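Local coordinates for structural protein VP1 (Trichodysplasia spinulosa-associated polyomavirus, PDB 4U62) that builds the pentameric units of a polyomavirus capsid and binds sialic acid, probably as part of recognising its host-cell receptor, at residues 66-71 and 178-183; 111-116 and 252-257; 14-19 and 275-280. All coordinates share one frame; numbering follows the deposited sequence.

Interaction 1: 66-71 and 178-183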
loop_
_atom_site.group_PDB
_atom_site.type_symbol
_atom_site.label_atom_id
_atom_site.label_comp_id
_atom_site.label_asym_id
_atom_site.label_seq_id
_atom_site.Cartn_x
_atom_site.Cartn_y
_atom_site.Cartn_z
ATOM N N PRO A 66 -5.066 -16.535 -22.076
ATOM C CA PRO A 66 -3.639 -16.169 -22.017
ATOM C C PRO A 66 -2.734 -17.354 -21.732
ATOM O O PRO A 66 -3.087 -18.239 -20.943
ATOM C CB PRO A 66 -3.575 -15.179 -20.856
ATOM C CG PRO A 66 -4.946 -14.591 -20.838
ATOM C CD PRO A 66 -5.859 -15.735 -21.125
ATOM N N THR A 67 -1.542 -17.317 -22.295
ATOM C CA THR A 67 -0.533 -18.354 -22.070
ATOM C C THR A 67 0.789 -17.699 -21.656
ATOM O O THR A 67 0.962 -16.492 -21.797
ATOM C CB THR A 67 -0.286 -19.187 -23.349
ATOM O OG1 THR A 67 -0.029 -18.306 -24.442
ATOM C CG2 THR A 67 -1.494 -20.064 -23.677
ATOM N N TYR A 68 1.730 -18.497 -21.165
ATOM C CA TYR A 68 3.055 -17.989 -20.850
ATOM C C TYR A 68 3.875 -17.682 -22.086
ATOM O O TYR A 68 3.818 -18.398 -23.108
ATOM C CB TYR A 68 3.836 -18.996 -19.993
ATOM C CG TYR A 68 3.229 -19.180 -18.617
ATOM C CD1 TYR A 68 3.440 -18.238 -17.645
ATOM C CD2 TYR A 68 2.460 -20.286 -18.309
ATOM C CE1 TYR A 68 2.896 -18.382 -16.366
ATOM C CE2 TYR A 68 1.903 -20.447 -17.034
ATOM C CZ TYR A 68 2.094 -19.480 -16.079
ATOM O OH TYR A 68 1.560 -19.603 -14.803
ATOM N N SER A 69 4.650 -16.616 -21.983
ATOM C CA SER A 69 5.662 -16.309 -22.983
ATOM C C SER A 69 6.931 -16.993 -22.502
ATOM O O SER A 69 7.217 -17.008 -21.296
ATOM C CB SER A 69 5.887 -14.811 -23.039
ATOM O OG SER A 69 4.721 -14.165 -23.475
ATOM N N THR A 70 7.731 -17.530 -23.422
ATOM C CA THR A 70 8.981 -18.171 -23.019
ATOM C C THR A 70 9.958 -18.216 -24.184
ATOM O O THR A 70 9.556 -18.212 -25.362
ATOM C CB THR A 70 8.759 -19.572 -22.391
ATOM O OG1 THR A 70 9.967 -20.020 -21.763
ATOM C CG2 THR A 70 8.352 -20.566 -23.445
ATOM N N ALA A 71 11.244 -18.180 -23.852
ATOM C CA ALA A 71 12.320 -18.392 -24.839
ATOM C C ALA A 71 13.501 -19.131 -24.222
ATOM O O ALA A 71 13.777 -18.988 -23.033
ATOM C CB ALA A 71 12.800 -17.069 -25.397
ATOM N N GLN A 178 4.450 -30.513 -15.714
ATOM C CA GLN A 178 4.987 -30.253 -17.055
ATOM C C GLN A 178 6.238 -29.382 -16.945
ATOM O O GLN A 178 6.672 -29.014 -15.836
ATOM C CB GLN A 178 3.933 -29.596 -17.979
ATOM C CG GLN A 178 3.319 -30.499 -19.035
ATOM C CD GLN A 178 4.236 -30.764 -20.222
ATOM O OE1 GLN A 178 5.420 -30.462 -20.178
ATOM N NE2 GLN A 178 3.681 -31.334 -21.292
ATOM N N LYS A 179 6.827 -29.098 -18.116
ATOM C CA LYS A 179 7.941 -28.169 -18.267
ATOM C C LYS A 179 7.536 -27.156 -19.321
ATOM O O LYS A 179 6.967 -27.522 -20.351
ATOM C CB LYS A 179 9.212 -28.884 -18.741
ATOM C CG LYS A 179 9.834 -29.799 -17.707
ATOM C CD LYS A 179 11.087 -30.460 -18.276
ATOM C CE LYS A 179 11.545 -31.598 -17.383
ATOM N NZ LYS A 179 12.400 -31.056 -16.306
ATOM N N LEU A 180 7.822 -25.888 -19.053
ATOM C CA LEU A 180 7.449 -24.779 -19.960
ATOM C C LEU A 180 8.410 -24.724 -21.134
ATOM O O LEU A 180 9.443 -24.040 -21.078
ATOM C CB LEU A 180 7.402 -23.460 -19.200
ATOM C CG LEU A 180 7.032 -22.215 -20.018
ATOM C CD1 LEU A 180 5.729 -22.428 -20.796
ATOM C CD2 LEU A 180 6.941 -21.027 -19.098
ATOM N N THR A 181 8.071 -25.487 -22.169
ATOM C CA THR A 181 8.956 -25.698 -23.305
ATOM C C THR A 181 8.479 -25.068 -24.611
ATOM O O THR A 181 9.135 -25.249 -25.644
ATOM C CB THR A 181 9.137 -27.208 -23.550
ATOM O OG1 THR A 181 7.851 -27.832 -23.657
ATOM C CG2 THR A 181 9.910 -27.852 -22.407
ATOM N N LYS A 182 7.332 -24.399 -24.592
ATOM C CA LYS A 182 6.761 -23.805 -25.783
ATOM C C LYS A 182 6.131 -22.463 -25.463
ATOM O O LYS A 182 5.375 -22.356 -24.518
ATOM C CB LYS A 182 5.696 -24.741 -26.321
ATOM C CG LYS A 182 5.173 -24.432 -27.698
ATOM C CD LYS A 182 4.215 -25.514 -28.197
ATOM C CE LYS A 182 4.628 -26.936 -27.824
ATOM N NZ LYS A 182 3.835 -27.960 -28.568
ATOM N N ASP A 183 6.418 -21.468 -26.301
ATOM C CA ASP A 183 5.819 -20.139 -26.189
ATOM C C ASP A 183 4.363 -20.152 -26.653
ATOM O O ASP A 183 4.016 -20.849 -27.603
ATOM C CB ASP A 183 6.638 -19.175 -27.029
ATOM C CG ASP A 183 6.099 -17.760 -27.008
ATOM O OD1 ASP A 183 6.263 -17.064 -25.976
ATOM O OD2 ASP A 183 5.553 -17.331 -28.061
HETATM O O HOH W 1 3.353 -21.091 -23.164
HETATM O O HOH W 2 10.956 -22.352 -22.954
#
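Thr70 and Asp183 mark the closest backbone approach, their CA atoms 4.9 Å apart, where strand 69-74 of the VP1 jelly roll passes the loop that follows strand 177-179 of a small separate sheet. The single direct hydrogen bond across the contact joins backbone to side chain: Thr70 N donates to Asp183 OD1 over 3.0 Å at 155°, and OD1 accepts through its anti lone pair, the one turned away from OD2. OD2 itself forms a salt bridge with Arg32, so the carboxylate is held through both oxygens and its rotation is fixed; it is probably kept charged as well.

Leu180, the centre of an inverse gamma turn, supplies the apolar part. With its CG anti to the backbone N (chi1 180°), the branched end reaches across to the strand: CD2 packs 3.8 Å from Tyr68 CB, the two side chains crossing at about a right angle, while CG lies 3.9 Å from Thr70 CB as those two run past each other in opposite directions. The Tyr68 ring leads away from the loop; its hydroxyl bonds to Trp191 O, and the side chain also packs on Ser103 of a neighbouring subunit.

Thr70 divides its two branches. CG2 rests against the peptide joining Lys182 to Asp183, 3.6 Å from Lys182 C, whereas OG1 is engaged by Ser245 and Val244 O of the adjoining strand 241-254. Two waters complete the contact. One donates to both Tyr68 O and Lys182 O; the other lies 2.8 Å from Thr70 OG1 and donates to Leu180 O at 2.9 Å.

Interaction 2: 111-116 and 252-257. With SIA (N-acetyl-alpha-neuraminic acid), chain L.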
loop_
_atom_site.group_PDB
_atom_site.type_symbol
_atom_site.label_atom_id
_atom_site.label_comp_id
_atom_site.label_asym_id
_atom_site.label_seq_id
_atom_site.Cartn_x
_atom_site.Cartn_y
_atom_site.Cartn_z
ATOM N N ALA A 111 -12.378 2.690 -29.196
ATOM C CA ALA A 111 -13.779 2.293 -29.358
ATOM C C ALA A 111 -14.198 1.373 -28.221
ATOM O O ALA A 111 -14.038 0.153 -28.281
ATOM C CB ALA A 111 -13.981 1.628 -30.722
ATOM N N THR A 112 -14.678 1.988 -27.143
ATOM C CA THR A 112 -14.948 1.290 -25.887
ATOM C C THR A 112 -16.270 1.787 -25.307
ATOM O O THR A 112 -16.811 2.814 -25.745
ATOM C CB THR A 112 -13.827 1.561 -24.848
ATOM O OG1 THR A 112 -13.643 2.973 -24.707
ATOM C CG2 THR A 112 -12.504 0.962 -25.288
ATOM N N LYS A 113 -16.759 1.095 -24.283
ATOM C CA LYS A 113 -17.795 1.653 -23.421
ATOM C C LYS A 113 -17.244 2.963 -22.825
ATOM O O LYS A 113 -16.010 3.132 -22.667
ATOM C CB LYS A 113 -18.170 0.688 -22.277
ATOM C CG LYS A 113 -19.275 -0.306 -22.606
ATOM C CD LYS A 113 -19.722 -1.136 -21.407
ATOM C CE LYS A 113 -20.575 -0.360 -20.417
ATOM N NZ LYS A 113 -21.878 0.079 -21.006
ATOM N N ARG A 114 -18.134 3.895 -22.509
ATOM C CA ARG A 114 -17.671 5.165 -21.950
ATOM C C ARG A 114 -18.447 5.578 -20.716
ATOM O O ARG A 114 -19.543 5.077 -20.436
ATOM C CB ARG A 114 -17.645 6.282 -23.022
ATOM C CG ARG A 114 -18.961 6.625 -23.638
ATOM C CD ARG A 114 -18.793 7.474 -24.909
ATOM N NE ARG A 114 -18.093 8.734 -24.647
ATOM C CZ ARG A 114 -17.901 9.709 -25.528
ATOM N NH1 ARG A 114 -18.364 9.614 -26.772
ATOM N NH2 ARG A 114 -17.251 10.806 -25.170
ATOM N N MET A 115 -17.852 6.515 -19.993
ATOM C CA MET A 115 -18.420 7.050 -18.767
ATOM C C MET A 115 -19.510 8.093 -19.020
ATOM O O MET A 115 -19.579 8.713 -20.093
ATOM C CB MET A 115 -17.302 7.685 -17.938
ATOM C CG MET A 115 -16.213 6.735 -17.479
ATOM S SD MET A 115 -15.102 7.498 -16.254
ATOM C CE MET A 115 -16.203 7.431 -14.840
ATOM N N TYR A 116 -20.364 8.271 -18.011
ATOM C CA TYR A 116 -21.318 9.399 -17.912
ATOM C C TYR A 116 -22.230 9.573 -19.127
ATOM O O TYR A 116 -22.126 10.556 -19.859
ATOM C CB TYR A 116 -20.578 10.703 -17.588
ATOM C CG TYR A 116 -19.762 10.605 -16.318
ATOM C CD1 TYR A 116 -20.359 10.243 -15.110
ATOM C CD2 TYR A 116 -18.398 10.856 -16.328
ATOM C CE1 TYR A 116 -19.612 10.150 -13.947
ATOM C CE2 TYR A 116 -17.642 10.757 -15.168
ATOM C CZ TYR A 116 -18.253 10.405 -13.987
ATOM O OH TYR A 116 -17.486 10.280 -12.833
ATOM N N PHE A 252 -8.472 -5.610 -18.879
ATOM C CA PHE A 252 -9.374 -5.894 -19.993
ATOM C C PHE A 252 -9.737 -4.611 -20.729
ATOM O O PHE A 252 -9.919 -3.554 -20.116
ATOM C CB PHE A 252 -10.665 -6.547 -19.498
ATOM C CG PHE A 252 -10.453 -7.900 -18.887
ATOM C CD1 PHE A 252 -10.368 -9.022 -19.693
ATOM C CD2 PHE A 252 -10.334 -8.050 -17.502
ATOM C CE1 PHE A 252 -10.160 -10.273 -19.151
ATOM C CE2 PHE A 252 -10.131 -9.303 -16.941
ATOM C CZ PHE A 252 -10.023 -10.411 -17.769
ATOM N N LEU A 253 -9.838 -4.734 -22.049
ATOM C CA LEU A 253 -10.435 -3.713 -22.896
ATOM C C LEU A 253 -11.930 -4.006 -22.970
ATOM O O LEU A 253 -12.347 -5.134 -23.263
ATOM C CB LEU A 253 -9.826 -3.758 -24.294
ATOM C CG LEU A 253 -10.292 -2.654 -25.261
ATOM C CD1 LEU A 253 -9.718 -1.303 -24.882
ATOM C CD2 LEU A 253 -9.902 -2.997 -26.684
ATOM N N VAL A 254 -12.741 -2.997 -22.675
ATOM C CA VAL A 254 -14.188 -3.145 -22.654
ATOM C C VAL A 254 -14.785 -2.511 -23.913
ATOM O O VAL A 254 -14.799 -1.287 -24.047
ATOM C CB VAL A 254 -14.807 -2.480 -21.415
ATOM C CG1 VAL A 254 -16.303 -2.745 -21.374
ATOM C CG2 VAL A 254 -14.146 -3.007 -20.142
ATOM N N GLY A 255 -15.307 -3.348 -24.809
ATOM C CA GLY A 255 -15.898 -2.853 -26.046
ATOM C C GLY A 255 -17.231 -2.149 -25.854
ATOM O O GLY A 255 -17.847 -2.244 -24.795
ATOM N N LYS A 256 -17.683 -1.471 -26.911
ATOM C CA LYS A 256 -18.928 -0.707 -26.894
ATOM C C LYS A 256 -20.109 -1.452 -26.291
ATOM O O LYS A 256 -20.898 -0.882 -25.539
ATOM C CB LYS A 256 -19.316 -0.313 -28.332
ATOM C CG LYS A 256 -18.316 0.604 -29.026
ATOM C CD LYS A 256 -18.810 2.044 -29.089
ATOM C CE LYS A 256 -17.703 2.997 -29.516
ATOM N NZ LYS A 256 -18.172 4.410 -29.477
ATOM N N ASP A 257 -20.238 -2.723 -26.642
ATOM C CA ASP A 257 -21.387 -3.509 -26.233
ATOM C C ASP A 257 -21.120 -4.343 -24.968
ATOM O O ASP A 257 -21.992 -5.090 -24.529
ATOM C CB ASP A 257 -21.845 -4.385 -27.407
ATOM C CG ASP A 257 -22.369 -3.557 -28.566
ATOM O OD1 ASP A 257 -23.158 -2.632 -28.312
ATOM O OD2 ASP A 257 -21.984 -3.810 -29.720
HETATM C C1 SIA L . -15.637 14.800 -33.322
HETATM C C2 SIA L . -15.781 13.587 -34.222
HETATM C C3 SIA L . -14.467 13.250 -34.910
HETATM C C4 SIA L . -13.450 12.620 -33.967
HETATM C C5 SIA L . -14.028 11.451 -33.168
HETATM C C6 SIA L . -15.320 11.932 -32.492
HETATM C C7 SIA L . -16.035 10.869 -31.662
HETATM C C8 SIA L . -17.370 11.396 -31.111
HETATM C C9 SIA L . -17.782 10.725 -29.806
HETATM C C10 SIA L . -12.348 9.817 -32.354
HETATM C C11 SIA L . -11.442 9.390 -31.217
HETATM N N5 SIA L . -13.065 10.947 -32.180
HETATM O O1A SIA L . -14.777 15.677 -33.581
HETATM O O1B SIA L . -16.402 14.898 -32.336
HETATM O O2 SIA L . -16.724 13.858 -35.280
HETATM O O4 SIA L . -12.379 12.188 -34.802
HETATM O O6 SIA L . -16.236 12.432 -33.488
HETATM O O7 SIA L . -16.251 9.691 -32.434
HETATM O O8 SIA L . -17.265 12.794 -30.845
HETATM O O9 SIA L . -17.055 11.326 -28.720
HETATM O O10 SIA L . -12.403 9.133 -33.377
HETATM O O HOH W 3 -16.049 -1.570 -29.320
HETATM O O HOH W 4 -18.728 4.482 -26.549
#
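Lys256, Lys113 and Thr112 bury the most surface here, where the loop 111-116 meets the end of strand 241-254 and the turn beyond it. Thr112 presses its CB to 3.1 Å from Val254 O, and its CG2 meets Leu253 CD1 at 3.6 Å. The same carbonyl, Val254 O, accepts the direct backbone bond from Lys113 N, 3.1 Å long. Lys113 then lays its aliphatic part across the turn: CG is 3.3 Å from Gly255 O, and CD packs against Val254 CG1 before the chain bends at chi3 and chi4.

Lys256 lies on the other segment and returns the contact. A bend at chi2 (-104°) carries its methylene chain over the 111-116 backbone, putting CE 4.0 Å from Ala111 CA. Its NZ reaches Thr112 O through a water and makes a weak hydrogen bond to Ala52 O of a neighbouring subunit. A second water joins Ala111 O to Lys256 N.

Just beyond, Arg114, braced by a bond from NE to Gly120 O, donates from NH1 to O9 of N-acetylneuraminic acid at 2.9 Å. Thr50, Val51 and Lys59 of that same neighbouring subunit also bind the sugar, so the DE and HI loops meet beside an intersubunit sialic acid site, consistent with the receptor-binding surface of polyomavirus VP1.

Interaction 3: 14-19 and 275-280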
loop_
_atom_site.group_PDB
_atom_site.type_symbol
_atom_site.label_atom_id
_atom_site.label_comp_id
_atom_site.label_asym_id
_atom_site.label_seq_id
_atom_site.Cartn_x
_atom_site.Cartn_y
_atom_site.Cartn_z
ATOM N N ASN A 14 34.828 -23.063 -8.245
ATOM C CA ASN A 14 35.167 -21.655 -8.233
ATOM C C ASN A 14 34.690 -20.905 -9.468
ATOM O O ASN A 14 34.423 -21.494 -10.509
ATOM C CB ASN A 14 36.678 -21.458 -8.087
ATOM C CG ASN A 14 37.211 -21.955 -6.741
ATOM O OD1 ASN A 14 36.502 -21.977 -5.733
ATOM N ND2 ASN A 14 38.459 -22.362 -6.732
ATOM N N LEU A 15 34.615 -19.590 -9.338
ATOM C CA LEU A 15 34.404 -18.718 -10.490
ATOM C C LEU A 15 35.609 -18.723 -11.427
ATOM O O LEU A 15 36.754 -18.870 -10.989
ATOM C CB LEU A 15 34.121 -17.281 -10.038
ATOM C CG LEU A 15 32.961 -17.084 -9.063
ATOM C CD1 LEU A 15 32.809 -15.607 -8.761
ATOM C CD2 LEU A 15 31.682 -17.630 -9.659
ATOM N N VAL A 16 35.336 -18.570 -12.727
ATOM C CA VAL A 16 36.370 -18.366 -13.715
ATOM C C VAL A 16 36.572 -16.852 -13.856
ATOM O O VAL A 16 35.616 -16.108 -14.015
ATOM C CB VAL A 16 35.968 -19.004 -15.065
ATOM C CG1 VAL A 16 36.988 -18.688 -16.144
ATOM C CG2 VAL A 16 35.829 -20.512 -14.904
ATOM N N THR A 17 37.804 -16.394 -13.763
ATOM C CA THR A 17 38.050 -14.954 -13.856
ATOM C C THR A 17 38.796 -14.650 -15.131
ATOM O O THR A 17 39.250 -15.556 -15.841
ATOM C CB THR A 17 38.865 -14.429 -12.653
ATOM O OG1 THR A 17 40.006 -15.262 -12.442
ATOM C CG2 THR A 17 38.002 -14.405 -11.410
ATOM N N GLY A 18 38.941 -13.361 -15.402
ATOM C CA GLY A 18 39.767 -12.904 -16.494
ATOM C C GLY A 18 38.920 -12.421 -17.645
ATOM O O GLY A 18 37.688 -12.352 -17.534
ATOM N N PRO A 19 39.579 -12.073 -18.763
ATOM C CA PRO A 19 38.842 -11.631 -19.931
ATOM C C PRO A 19 37.837 -12.677 -20.388
ATOM O O PRO A 19 38.095 -13.884 -20.305
ATOM C CB PRO A 19 39.932 -11.414 -20.997
ATOM C CG PRO A 19 41.167 -12.045 -20.470
ATOM C CD PRO A 19 41.037 -12.048 -18.979
ATOM N N LYS A 275 31.072 -17.049 -15.822
ATOM C CA LYS A 275 31.498 -18.431 -15.962
ATOM C C LYS A 275 31.759 -19.026 -14.595
ATOM O O LYS A 275 32.488 -18.435 -13.786
ATOM C CB LYS A 275 32.745 -18.535 -16.786
ATOM C CG LYS A 275 32.531 -18.149 -18.244
ATOM C CD LYS A 275 33.804 -18.325 -19.023
ATOM C CE LYS A 275 33.650 -17.936 -20.492
ATOM N NZ LYS A 275 34.937 -18.054 -21.221
ATOM N N ARG A 276 31.214 -20.216 -14.377
ATOM C CA ARG A 276 31.424 -20.982 -13.147
ATOM C C ARG A 276 31.957 -22.377 -13.461
ATOM O O ARG A 276 31.414 -23.078 -14.309
ATOM C CB ARG A 276 30.101 -21.108 -12.421
ATOM C CG ARG A 276 30.078 -22.072 -11.236
ATOM C CD ARG A 276 30.716 -21.456 -9.988
ATOM N NE ARG A 276 29.777 -20.534 -9.360
ATOM C CZ ARG A 276 29.769 -20.226 -8.065
ATOM N NH1 ARG A 276 28.844 -19.405 -7.594
ATOM N NH2 ARG A 276 30.669 -20.757 -7.260
ATOM N N THR A 277 32.992 -22.774 -12.747
ATOM C CA THR A 277 33.516 -24.131 -12.809
ATOM C C THR A 277 32.636 -25.049 -11.956
ATOM O O THR A 277 32.204 -24.671 -10.868
ATOM C CB THR A 277 34.976 -24.193 -12.332
ATOM O OG1 THR A 277 35.767 -23.274 -13.091
ATOM C CG2 THR A 277 35.551 -25.592 -12.466
ATOM N N VAL A 278 32.342 -26.249 -12.476
ATOM C CA VAL A 278 31.530 -27.254 -11.796
ATOM C C VAL A 278 32.239 -28.603 -11.897
ATOM O O VAL A 278 33.097 -28.831 -12.778
ATOM C CB VAL A 278 30.094 -27.367 -12.360
ATOM C CG1 VAL A 278 29.387 -26.026 -12.298
ATOM C CG2 VAL A 278 30.100 -27.893 -13.797
ATOM N N ARG A 279 31.911 -29.505 -10.968
ATOM C CA ARG A 279 32.445 -30.844 -10.999
ATOM C C ARG A 279 31.832 -31.589 -12.188
ATOM O O ARG A 279 30.658 -31.421 -12.496
ATOM C CB ARG A 279 32.091 -31.591 -9.701
ATOM C CG ARG A 279 32.594 -33.025 -9.579
ATOM C CD ARG A 279 34.108 -33.114 -9.551
ATOM N NE ARG A 279 34.679 -32.377 -8.423
ATOM C CZ ARG A 279 35.874 -31.780 -8.426
ATOM N NH1 ARG A 279 36.655 -31.800 -9.509
ATOM N NH2 ARG A 279 36.282 -31.139 -7.334
ATOM N N ASN A 280 32.668 -32.426 -12.798
ATOM C CA ASN A 280 32.268 -33.375 -13.832
ATOM C C ASN A 280 32.656 -34.783 -13.370
ATOM O O ASN A 280 33.828 -35.075 -13.097
ATOM C CB ASN A 280 32.992 -33.018 -15.126
ATOM C CG ASN A 280 32.449 -33.749 -16.338
ATOM O OD1 ASN A 280 31.255 -34.007 -16.436
ATOM N ND2 ASN A 280 33.323 -34.054 -17.275
ATOM O OXT ASN A 280 31.805 -35.665 -13.239
HETATM O O HOH W 5 37.414 -21.861 -11.453
HETATM O O HOH W 6 33.122 -15.756 -13.238
HETATM O O HOH W 7 36.961 -16.568 -19.524
#
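Leu15 and Arg276 face each other as an antiparallel, non-hydrogen-bonded pair, CA to CA 4.6 Å, joining the first and last long strands of the VP1 jelly roll, 12-29 and 260-279. Backbone bonds flank the pair. Before Leu15, Thr277 N donates to Asn14 O at 2.9 Å; after it, Val16 N donates to Lys275 O at 3.0 Å.

Leu15 and Arg276 project to the same face of the sheet. Leu15 CD2 sits over one face of the Arg276 guanidinium, displaced toward its rim and 3.5 Å from NE. Successive bends of the arginine at chi2 and chi3, both 78°, fold the flat group back beneath the leucine. Beside this pair, Val16 points toward the partner strand: its CB packs 3.7 Å from Lys275 CB, and its CG2 comes to 3.3 Å from Thr277 OG1.

The second shell fixes the arginine. NE forms a salt bridge with Glu91 of strand 86-99, and NH2 bonds to Leu13 O just ahead of the contact, so the guanidinium spans both neighbouring strands while Leu15 CD2 lies over one of its faces. Further backbone bonds, Arg276 with Met89 and Val278 with Leu87, place strand 260-279 between strands 12-29 and 86-99.

Waters add to the pairing. One donates to both Val16 O and Lys275 O, and another, beside the paired residues, bonds to Leu15 O and Thr277 OG1. Farther along, the extended Lys275 side chain donates from NZ to a water at 3.0 Å, and this water donates in turn to Pro19 O.

Overall arrangement
All three contacts reach the same antiparallel sheet of the jelly roll. Interactions 1 and 2 are both partly buried; interaction 1, nearest the centre of the chain, mixes apolar packing with a carboxylate gripped by backbone and arginine. Interactions 2 and 3 occupy opposite sides of that centre, about 56 Å apart between centres. Interaction 3 is a surface contact of true strand pairing that no other subunit touches, whereas interaction 2 joins a loop to the end of a strand and its turn at a subunit boundary, with a single direct backbone bond, lysine methylenes and waters beside bound sialic acid. Strand 241-254 links the three places: it pairs with 69-74, ends in interaction 2 and neighbours 260-279.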